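Side-chain contacts in aminodeoxyfutalosine deaminase (PDB 2IMR), which deaminates aminodeoxyfutalosine to futalosine for menaquinone biosynthesis, and to a lesser extent adenosine and several of its derivatives, using one zinc ion per subunit: residues P257-R262 with H269-V274; I275-E278 with D282-P285. All coordinates share one frame; numbering follows the deposited sequence.

Contact 1: residues P257-R262 with H269-V274; sequences PLWDNR and HTLAEV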
loop_
_atom_site.group_PDB
_atom_site.type_symbol
_atom_site.label_atom_id
_atom_site.label_comp_id
_atom_site.label_asym_id
_atom_site.label_seq_id
_atom_site.Cartn_x
_atom_site.Cartn_y
_atom_site.Cartn_z
ATOM N N PRO A 257 18.281 5.425 18.154
ATOM C CA PRO A 257 19.012 5.273 16.892
ATOM C C PRO A 257 18.515 6.044 15.670
ATOM O O PRO A 257 19.312 6.388 14.804
ATOM C CB PRO A 257 18.991 3.765 16.659
ATOM C CG PRO A 257 18.970 3.216 18.049
ATOM C CD PRO A 257 17.955 4.102 18.719
ATOM N N LEU A 258 17.213 6.299 15.580
ATOM C CA LEU A 258 16.692 7.037 14.432
ATOM C C LEU A 258 16.991 8.518 14.623
ATOM O O LEU A 258 17.802 9.099 13.905
ATOM C CB LEU A 258 15.176 6.832 14.283
ATOM C CG LEU A 258 14.528 7.260 12.953
ATOM C CD1 LEU A 258 13.073 6.814 12.936
ATOM C CD2 LEU A 258 14.613 8.768 12.762
ATOM N N TRP A 259 16.340 9.119 15.609
ATOM C CA TRP A 259 16.527 10.534 15.883
ATOM C C TRP A 259 17.981 10.919 16.140
ATOM O O TRP A 259 18.489 11.880 15.556
ATOM C CB TRP A 259 15.673 10.962 17.081
ATOM C CG TRP A 259 15.729 12.439 17.321
ATOM C CD1 TRP A 259 16.417 13.094 18.309
ATOM C CD2 TRP A 259 15.112 13.451 16.521
ATOM N NE1 TRP A 259 16.262 14.456 18.168
ATOM C CE2 TRP A 259 15.467 14.700 17.078
ATOM C CE3 TRP A 259 14.292 13.423 15.383
ATOM C CZ2 TRP A 259 15.030 15.910 16.535
ATOM C CZ3 TRP A 259 13.858 14.625 14.844
ATOM C CH2 TRP A 259 14.230 15.854 15.422
ATOM N N ASP A 260 18.659 10.171 17.003
ATOM C CA ASP A 260 20.042 10.501 17.335
ATOM C C ASP A 260 21.044 10.330 16.198
ATOM O O ASP A 260 22.211 10.693 16.340
ATOM C CB ASP A 260 20.501 9.695 18.556
ATOM C CG ASP A 260 19.630 9.939 19.778
ATOM O OD1 ASP A 260 18.817 10.891 19.756
ATOM O OD2 ASP A 260 19.761 9.183 20.763
ATOM N N ASN A 261 20.593 9.792 15.069
ATOM C CA ASN A 261 21.479 9.577 13.922
ATOM C C ASN A 261 20.981 10.258 12.646
ATOM O O ASN A 261 21.427 9.944 11.544
ATOM C CB ASN A 261 21.648 8.074 13.683
ATOM C CG ASN A 261 22.351 7.380 14.836
ATOM O OD1 ASN A 261 21.957 6.289 15.257
ATOM N ND2 ASN A 261 23.403 8.009 15.350
ATOM N N ARG A 262 20.055 11.198 12.805
ATOM C CA ARG A 262 19.490 11.939 11.680
ATOM C C ARG A 262 20.495 12.975 11.195
ATOM O O ARG A 262 21.507 13.227 11.853
ATOM C CB ARG A 262 18.237 12.688 12.135
ATOM C CG ARG A 262 18.570 13.858 13.076
ATOM C CD ARG A 262 17.336 14.563 13.609
ATOM N NE ARG A 262 17.680 15.724 14.435
ATOM C CZ ARG A 262 18.283 15.664 15.622
ATOM N NH1 ARG A 262 18.625 14.495 16.150
ATOM N NH2 ARG A 262 18.543 16.785 16.288
ATOM N N HIS A 269 15.507 21.118 16.050
ATOM C CA HIS A 269 16.427 20.539 17.021
ATOM C C HIS A 269 15.871 19.431 17.921
ATOM O O HIS A 269 16.636 18.623 18.446
ATOM C CB HIS A 269 17.031 21.657 17.874
ATOM C CG HIS A 269 17.862 22.628 17.089
ATOM N ND1 HIS A 269 19.120 22.321 16.616
ATOM C CD2 HIS A 269 17.608 23.896 16.686
ATOM C CE1 HIS A 269 19.607 23.359 15.960
ATOM N NE2 HIS A 269 18.709 24.328 15.987
ATOM N N THR A 270 14.553 19.385 18.098
ATOM C CA THR A 270 13.934 18.355 18.935
ATOM C C THR A 270 12.698 17.788 18.249
ATOM O O THR A 270 12.050 18.476 17.464
ATOM C CB THR A 270 13.471 18.912 20.301
ATOM O OG1 THR A 270 12.463 19.906 20.087
ATOM C CG2 THR A 270 14.644 19.526 21.065
ATOM N N LEU A 271 12.369 16.539 18.559
ATOM C CA LEU A 271 11.187 15.917 17.978
ATOM C C LEU A 271 9.965 16.664 18.507
ATOM O O LEU A 271 8.968 16.823 17.806
ATOM C CB LEU A 271 11.103 14.442 18.377
ATOM C CG LEU A 271 9.877 13.674 17.869
ATOM C CD1 LEU A 271 9.836 13.687 16.347
ATOM C CD2 LEU A 271 9.930 12.241 18.393
ATOM N N ALA A 272 10.054 17.125 19.751
ATOM C CA ALA A 272 8.952 17.851 20.366
ATOM C C ALA A 272 8.536 19.036 19.509
ATOM O O ALA A 272 7.353 19.353 19.412
ATOM C CB ALA A 272 9.349 18.333 21.770
ATOM N N GLU A 273 9.512 19.697 18.893
ATOM C CA GLU A 273 9.212 20.846 18.051
ATOM C C GLU A 273 8.473 20.415 16.796
ATOM O O GLU A 273 7.609 21.132 16.302
ATOM C CB GLU A 273 10.498 21.595 17.691
ATOM C CG GLU A 273 11.136 22.272 18.899
ATOM C CD GLU A 273 12.500 22.848 18.602
ATOM O OE1 GLU A 273 12.583 23.778 17.768
ATOM O OE2 GLU A 273 13.484 22.367 19.202
ATOM N N VAL A 274 8.802 19.229 16.292
ATOM C CA VAL A 274 8.138 18.716 15.104
ATOM C C VAL A 274 6.688 18.341 15.379
ATOM O O VAL A 274 5.794 18.739 14.634
ATOM C CB VAL A 274 8.850 17.458 14.554
ATOM C CG1 VAL A 274 8.091 16.921 13.341
ATOM C CG2 VAL A 274 10.283 17.793 14.187
HETATM O O HOH W 1 16.763 16.687 20.073
#
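The indole of W259 is held between two polar groups, the guanidinium of R262 over one face and the backbone of L271 over the opposite one, where, at the periphery of the amidohydrolase TIM barrel, the chain passes from the loop after helix 245-253 into the short helix 271-275. CG of W259 lies anti to its own N (chi1 -174°), which sends the ring across to H269-L271. On that side L271 N sits 3.3 Å above the indole plane, near the rim of the six-membered ring; CZ2 is the atom that meets both L271 N and the carbonyl carbon of T270. On the other side CE2 of W259 lies 3.2 Å from the plane of the R262 guanidinium, over its centre, so the two flat groups meet face to face. What fixes the guanidinium there is W259 O, which accepts from R262 NH1 at 2.7 Å. This donor stands 48° out of the carbonyl plane but within the plane of the guanidinium, and R262 N comes to the same oxygen from the other face of the carbonyl. R262 NH2 approaches H269 O at a poor angle, and no hydrogen bond forms. Instead, a water at the indole edge bridges the segments, accepting from W259 NE1 at 3.0 Å and donating to H269 O at 2.5 Å, short enough for its exact position to be taken with caution. Y267 meets the indole edge-to-face. T270 is the N-cap of helix 271-275: its OG1 accepts from E273 N and donates to E273 OE2 at 2.8 Å, on the anti side of the carboxylate.

Contact 2: residues I275-E278 with D282-P285; sequences IGRE and DLTP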
loop_
_atom_site.group_PDB
_atom_site.type_symbol
_atom_site.label_atom_id
_atom_site.label_comp_id
_atom_site.label_asym_id
_atom_site.label_seq_id
_atom_site.Cartn_x
_atom_site.Cartn_y
_atom_site.Cartn_z
ATOM N N ILE A 275 6.451 17.589 16.454
ATOM C CA ILE A 275 5.100 17.128 16.768
ATOM C C ILE A 275 4.245 18.015 17.668
ATOM O O ILE A 275 3.057 17.737 17.870
ATOM C CB ILE A 275 5.139 15.695 17.350
ATOM C CG1 ILE A 275 5.925 15.668 18.661
ATOM C CG2 ILE A 275 5.793 14.762 16.340
ATOM C CD1 ILE A 275 5.895 14.316 19.361
ATOM N N GLY A 276 4.838 19.077 18.202
ATOM C CA GLY A 276 4.082 20.005 19.027
ATOM C C GLY A 276 3.735 19.547 20.429
ATOM O O GLY A 276 2.846 20.114 21.069
ATOM N N ARG A 277 4.426 18.522 20.906
ATOM C CA ARG A 277 4.198 18.002 22.251
ATOM C C ARG A 277 5.440 17.226 22.650
ATOM O O ARG A 277 6.237 16.845 21.795
ATOM C CB ARG A 277 2.970 17.086 22.283
ATOM C CG ARG A 277 3.107 15.825 21.444
ATOM C CD ARG A 277 1.787 15.064 21.368
ATOM N NE ARG A 277 1.412 14.464 22.647
ATOM C CZ ARG A 277 0.286 13.782 22.848
ATOM N NH1 ARG A 277 -0.580 13.617 21.857
ATOM N NH2 ARG A 277 0.033 13.248 24.035
ATOM N N GLU A 278 5.603 16.985 23.945
ATOM C CA GLU A 278 6.765 16.266 24.438
ATOM C C GLU A 278 6.644 14.751 24.304
ATOM O O GLU A 278 5.589 14.178 24.577
ATOM C CB GLU A 278 7.004 16.607 25.913
ATOM C CG GLU A 278 7.363 18.055 26.181
ATOM C CD GLU A 278 8.695 18.442 25.570
ATOM O OE1 GLU A 278 9.673 17.697 25.764
ATOM O OE2 GLU A 278 8.768 19.491 24.901
ATOM N N ASP A 282 4.012 6.963 27.380
ATOM C CA ASP A 282 2.703 6.548 26.900
ATOM C C ASP A 282 2.359 7.045 25.498
ATOM O O ASP A 282 1.230 6.882 25.038
ATOM C CB ASP A 282 1.642 7.023 27.894
ATOM C CG ASP A 282 1.696 8.522 28.123
ATOM O OD1 ASP A 282 2.798 9.104 27.999
ATOM O OD2 ASP A 282 0.641 9.117 28.436
ATOM N N LEU A 283 3.326 7.644 24.812
ATOM C CA LEU A 283 3.071 8.156 23.471
ATOM C C LEU A 283 3.558 7.204 22.381
ATOM O O LEU A 283 4.511 6.446 22.569
ATOM C CB LEU A 283 3.748 9.518 23.285
ATOM C CG LEU A 283 3.456 10.268 21.980
ATOM C CD1 LEU A 283 1.985 10.681 21.929
ATOM C CD2 LEU A 283 4.354 11.493 21.882
ATOM N N THR A 284 2.870 7.238 21.248
ATOM C CA THR A 284 3.240 6.431 20.090
ATOM C C THR A 284 2.858 7.270 18.881
ATOM O O THR A 284 2.001 8.156 18.970
ATOM C CB THR A 284 2.451 5.111 19.982
ATOM O OG1 THR A 284 1.123 5.396 19.535
ATOM C CG2 THR A 284 2.409 4.387 21.324
ATOM N N PRO A 285 3.480 7.005 17.727
ATOM C CA PRO A 285 3.109 7.808 16.562
ATOM C C PRO A 285 1.615 7.710 16.242
ATOM O O PRO A 285 1.015 8.667 15.757
ATOM C CB PRO A 285 3.997 7.240 15.448
ATOM C CG PRO A 285 4.287 5.827 15.914
ATOM C CD PRO A 285 4.516 6.016 17.392
#
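NH1 of R277 forms a salt bridge with OE1 of E291, while one face of the same guanidinium rests on L283. The methyl L283 CD1 stands 3.6 Å above the guanidinium plane, over its centre. Its distances confirm the central position: CD1 is 3.7 Å from R277 CZ and 3.9 Å from R277 NE, NH1 and NH2 alike. A bend at chi3 (-69°) turns the end of the arginine so that its flat side, and not its rim, meets the methyl. Polar ends and apolar face thus serve different partners, since NH1 and NH2 both have hydrogen bonds beyond the two segments. Replacing R277 by an alanine would probably leave E291 without this charged mate and open a gap over L283 CD1. The segments run from the end of helix 271-275 to the start of helix 285-292, on the path from barrel strand 238-241 to its parallel neighbour 300-303. Just past the first helix, G276 leaves helical angles with a positive phi of 75°. T284 is the N-cap of the second, its OG1 bonded to R287 N and also to D311 OD1. Between these two helix ends L283 points back at 275-278; chi1 of -174° carries its CG away from the backbone N, toward the side of the carbonyl carbon, and its two methyls divide the work. CD2 meets CD1 of I275 tip to tip at 4.1 Å and lies 4.0 Å from the carbonyl oxygen of E278. I275 also packs on F251 and Y288. D282 OD2 is 6.1 Å from R277 NH2 and forms its salt bridge with R287 NH1 instead.

Helix 271-275 joins the two contacts: contact 1 includes its N-cap and first turn, contact 2 its last residue and the exit. They follow each other along the chain and touch where A272 CB packs against E278 OE2 at 3.4 Å. Both are peripheral, their centres about 26 and 25 Å from the centre of the chain, and partly buried: W259 and L271, like I275 and L283, are buried, whereas H269 and E278 are exposed. Neither has a direct hydrogen bond across its segments, yet their chemistry differs. Contact 1 sets an aromatic ring against backbone and adds a water bridge; contact 2 rests on the methyls of L283 against I275 and the R277 guanidinium.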